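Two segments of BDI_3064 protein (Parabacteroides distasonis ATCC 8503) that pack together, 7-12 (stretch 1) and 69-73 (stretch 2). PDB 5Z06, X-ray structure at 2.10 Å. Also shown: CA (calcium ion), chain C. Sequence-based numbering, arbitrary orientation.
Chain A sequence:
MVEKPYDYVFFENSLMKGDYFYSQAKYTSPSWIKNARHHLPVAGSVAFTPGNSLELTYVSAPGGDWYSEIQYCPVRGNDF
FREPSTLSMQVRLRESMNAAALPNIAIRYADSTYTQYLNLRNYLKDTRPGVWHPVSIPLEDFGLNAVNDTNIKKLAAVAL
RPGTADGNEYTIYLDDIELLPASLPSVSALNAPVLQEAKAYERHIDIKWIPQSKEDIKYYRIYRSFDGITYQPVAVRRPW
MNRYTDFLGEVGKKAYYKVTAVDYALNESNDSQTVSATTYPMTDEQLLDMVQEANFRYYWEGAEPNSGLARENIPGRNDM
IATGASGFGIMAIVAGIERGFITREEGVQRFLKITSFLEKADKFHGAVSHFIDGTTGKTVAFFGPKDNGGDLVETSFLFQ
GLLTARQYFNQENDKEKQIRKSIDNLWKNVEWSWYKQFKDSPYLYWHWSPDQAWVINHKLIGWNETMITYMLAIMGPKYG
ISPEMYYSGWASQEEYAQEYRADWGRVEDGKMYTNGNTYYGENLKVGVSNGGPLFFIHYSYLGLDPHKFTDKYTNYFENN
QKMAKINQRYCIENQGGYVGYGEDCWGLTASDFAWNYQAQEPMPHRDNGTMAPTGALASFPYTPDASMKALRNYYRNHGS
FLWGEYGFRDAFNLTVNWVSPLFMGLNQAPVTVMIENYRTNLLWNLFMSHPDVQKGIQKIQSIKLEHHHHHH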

# COMPACT_ATOMS: atom_id res chain seq x y z
N ASP A 7 16.41 0.70 8.05
CA ASP A 7 17.66 0.81 7.35
C ASP A 7 17.35 1.43 5.99
O ASP A 7 16.33 1.10 5.37
CB ASP A 7 18.30 -0.55 7.20
CG ASP A 7 18.55 -1.19 8.53
OD1 ASP A 7 19.02 -0.50 9.45
OD2 ASP A 7 18.26 -2.40 8.63
N TYR A 8 18.20 2.35 5.56
CA TYR A 8 18.10 2.95 4.24
C TYR A 8 18.75 2.00 3.23
O TYR A 8 19.99 1.97 3.05
CB TYR A 8 18.77 4.29 4.26
CG TYR A 8 18.53 5.13 3.06
CD1 TYR A 8 17.47 6.03 3.02
CD2 TYR A 8 19.38 5.08 1.96
CE1 TYR A 8 17.28 6.85 1.93
CE2 TYR A 8 19.18 5.89 0.86
CZ TYR A 8 18.13 6.77 0.85
OH TYR A 8 17.93 7.58 -0.23
N VAL A 9 17.89 1.21 2.60
CA VAL A 9 18.29 0.09 1.75
C VAL A 9 18.18 0.50 0.29
O VAL A 9 17.16 1.02 -0.12
CB VAL A 9 17.38 -1.12 2.03
CG1 VAL A 9 17.66 -2.28 1.09
CG2 VAL A 9 17.56 -1.57 3.47
N PHE A 10 19.23 0.25 -0.49
CA PHE A 10 19.18 0.42 -1.93
C PHE A 10 18.69 -0.84 -2.63
O PHE A 10 18.04 -0.77 -3.66
CB PHE A 10 20.55 0.79 -2.46
CG PHE A 10 21.03 2.11 -1.98
CD1 PHE A 10 20.62 3.27 -2.61
CD2 PHE A 10 21.88 2.20 -0.88
CE1 PHE A 10 21.05 4.50 -2.16
CE2 PHE A 10 22.32 3.43 -0.43
CZ PHE A 10 21.91 4.59 -1.07
N PHE A 11 19.06 -2.00 -2.10
CA PHE A 11 18.55 -3.24 -2.61
C PHE A 11 18.62 -4.33 -1.58
O PHE A 11 19.68 -4.55 -0.99
CB PHE A 11 19.35 -3.67 -3.83
CG PHE A 11 18.84 -4.92 -4.44
CD1 PHE A 11 17.79 -4.88 -5.33
CD2 PHE A 11 19.39 -6.15 -4.11
CE1 PHE A 11 17.30 -6.02 -5.89
CE2 PHE A 11 18.90 -7.31 -4.67
CZ PHE A 11 17.85 -7.25 -5.56
N GLU A 12 17.51 -5.00 -1.36
CA GLU A 12 17.48 -6.26 -0.63
C GLU A 12 17.06 -7.39 -1.56
O GLU A 12 17.74 -8.41 -1.67
CB GLU A 12 16.52 -6.16 0.53
CG GLU A 12 16.42 -7.44 1.34
CD GLU A 12 15.75 -7.20 2.66
OE1 GLU A 12 14.54 -6.87 2.66
OE2 GLU A 12 16.44 -7.32 3.69
CA CA C . 18.54 -10.52 -1.85
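Stretch 2 (69-73) EIQYC

Stretch 1 is extended around Val-9 and turns a corner at Phe-10, where phi/psi is -88/-36. The strands before and after this corner belong to different sheets or faces. Phe-11 returns to an extended conformation at -157/129. Stretch 2 enters as a strand that began earlier in the chain and runs through Glu-69, Ile-70 and Gln-71. Tyr-72, at -61/132, and Cys-73 continue it as loop or turn. The two backbones come closest at the corner, where Phe-10 CA lies 4.4 Å from Tyr-72 CA. As stretch 2 advances from Ile-70 to Tyr-72, its contacts move back along stretch 1, from Phe-11 to Tyr-8.

No direct hydrogen bond joins the stretches. Two waters connect the backbones instead. Water 1 donates to Val-9 O at 2.5 Å and accepts from Cys-73 N at 2.8 Å. Water 2 donates to Phe-10 O at 2.5 Å and to Gln-71 O at 2.6 Å. These two carbonyl oxygens, Phe-10 O and Gln-71 O, are 3.6 Å apart and cannot bond to each other, so the water serves both.

Tyr-72 has the largest area covered by the other stretch. Its ring forms an offset stack with the ring of Tyr-8, with centroids 3.9 Å apart and planes at 11°. Both side chains have chi1 in the t well. The CA-to-CB bond of Tyr-8 points sideways, but the end of the side chain comes nearer. Tyr-8 OH reaches 3.3 Å from Tyr-72 CG, and its hydrogen bond is made elsewhere in the structure. Val-9 O meets the edge of the Tyr-72 ring, 3.2 Å from Tyr-72 CD1.

Phe-10, with chi1 m, sets its ring beside the backbone of stretch 2. Phe-10 CD1 is 3.6 Å from Tyr-72 N, which lies at the ring edge, and 3.9 Å from Tyr-72 CB. Ile-70 fills the next position. Its CG2 packs against Phe-10 CB at 3.9 Å and Phe-11 CB at 3.8 Å, and lies 3.4 Å from Phe-10 O. One methyl thus touches both phenylalanines.

The CA-to-CB bond of Gln-71 points away from stretch 1, and the residue meets the other stretch through its backbone. Its NE2 donates to Glu-69 OE1 at 2.8 Å, a bond within stretch 2. Glu-12 lies beyond the contact, and its backbone O binds the calcium ion CA at 2.3 Å. The interface is small, burying 334 Å² in total over both sides.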

# COMPACT_ATOMS: atom_id res chain seq x y z
N GLU A 69 23.44 2.18 -11.76
CA GLU A 69 23.11 2.60 -10.41
C GLU A 69 21.95 1.81 -9.86
O GLU A 69 21.06 1.40 -10.61
CB GLU A 69 22.80 4.08 -10.36
CG GLU A 69 21.64 4.50 -11.22
CD GLU A 69 21.28 5.96 -11.02
OE1 GLU A 69 20.08 6.25 -10.80
OE2 GLU A 69 22.19 6.82 -11.06
N ILE A 70 21.98 1.63 -8.55
CA ILE A 70 20.94 0.99 -7.80
C ILE A 70 20.28 2.10 -7.01
O ILE A 70 20.89 2.70 -6.13
CB ILE A 70 21.50 -0.10 -6.89
CG1 ILE A 70 22.18 -1.18 -7.72
CG2 ILE A 70 20.38 -0.74 -6.08
CD1 ILE A 70 23.66 -1.01 -7.86
N GLN A 71 19.02 2.36 -7.34
CA GLN A 71 18.29 3.49 -6.81
C GLN A 71 17.53 3.13 -5.54
O GLN A 71 16.85 2.08 -5.46
CB GLN A 71 17.33 4.02 -7.84
CG GLN A 71 18.02 4.55 -9.09
CD GLN A 71 17.10 4.58 -10.29
OE1 GLN A 71 15.96 4.15 -10.23
NE2 GLN A 71 17.61 5.08 -11.41
N TYR A 72 17.64 4.02 -4.55
CA TYR A 72 16.82 3.91 -3.36
C TYR A 72 15.37 4.02 -3.79
O TYR A 72 15.05 4.91 -4.56
CB TYR A 72 17.13 5.02 -2.33
CG TYR A 72 16.13 5.01 -1.19
CD1 TYR A 72 16.16 4.01 -0.23
CD2 TYR A 72 15.14 5.98 -1.10
CE1 TYR A 72 15.26 3.98 0.81
CE2 TYR A 72 14.22 5.96 -0.07
CZ TYR A 72 14.28 4.96 0.88
OH TYR A 72 13.34 4.95 1.90
N CYS A 73 14.54 3.11 -3.31
CA CYS A 73 13.11 3.05 -3.67
C CYS A 73 12.34 3.78 -2.59
O CYS A 73 12.25 3.26 -1.49
CB CYS A 73 12.64 1.57 -3.75
SG CYS A 73 10.84 1.32 -3.78
O HOH W 1 15.21 0.90 -1.65
O HOH W 2 15.80 -0.05 -4.49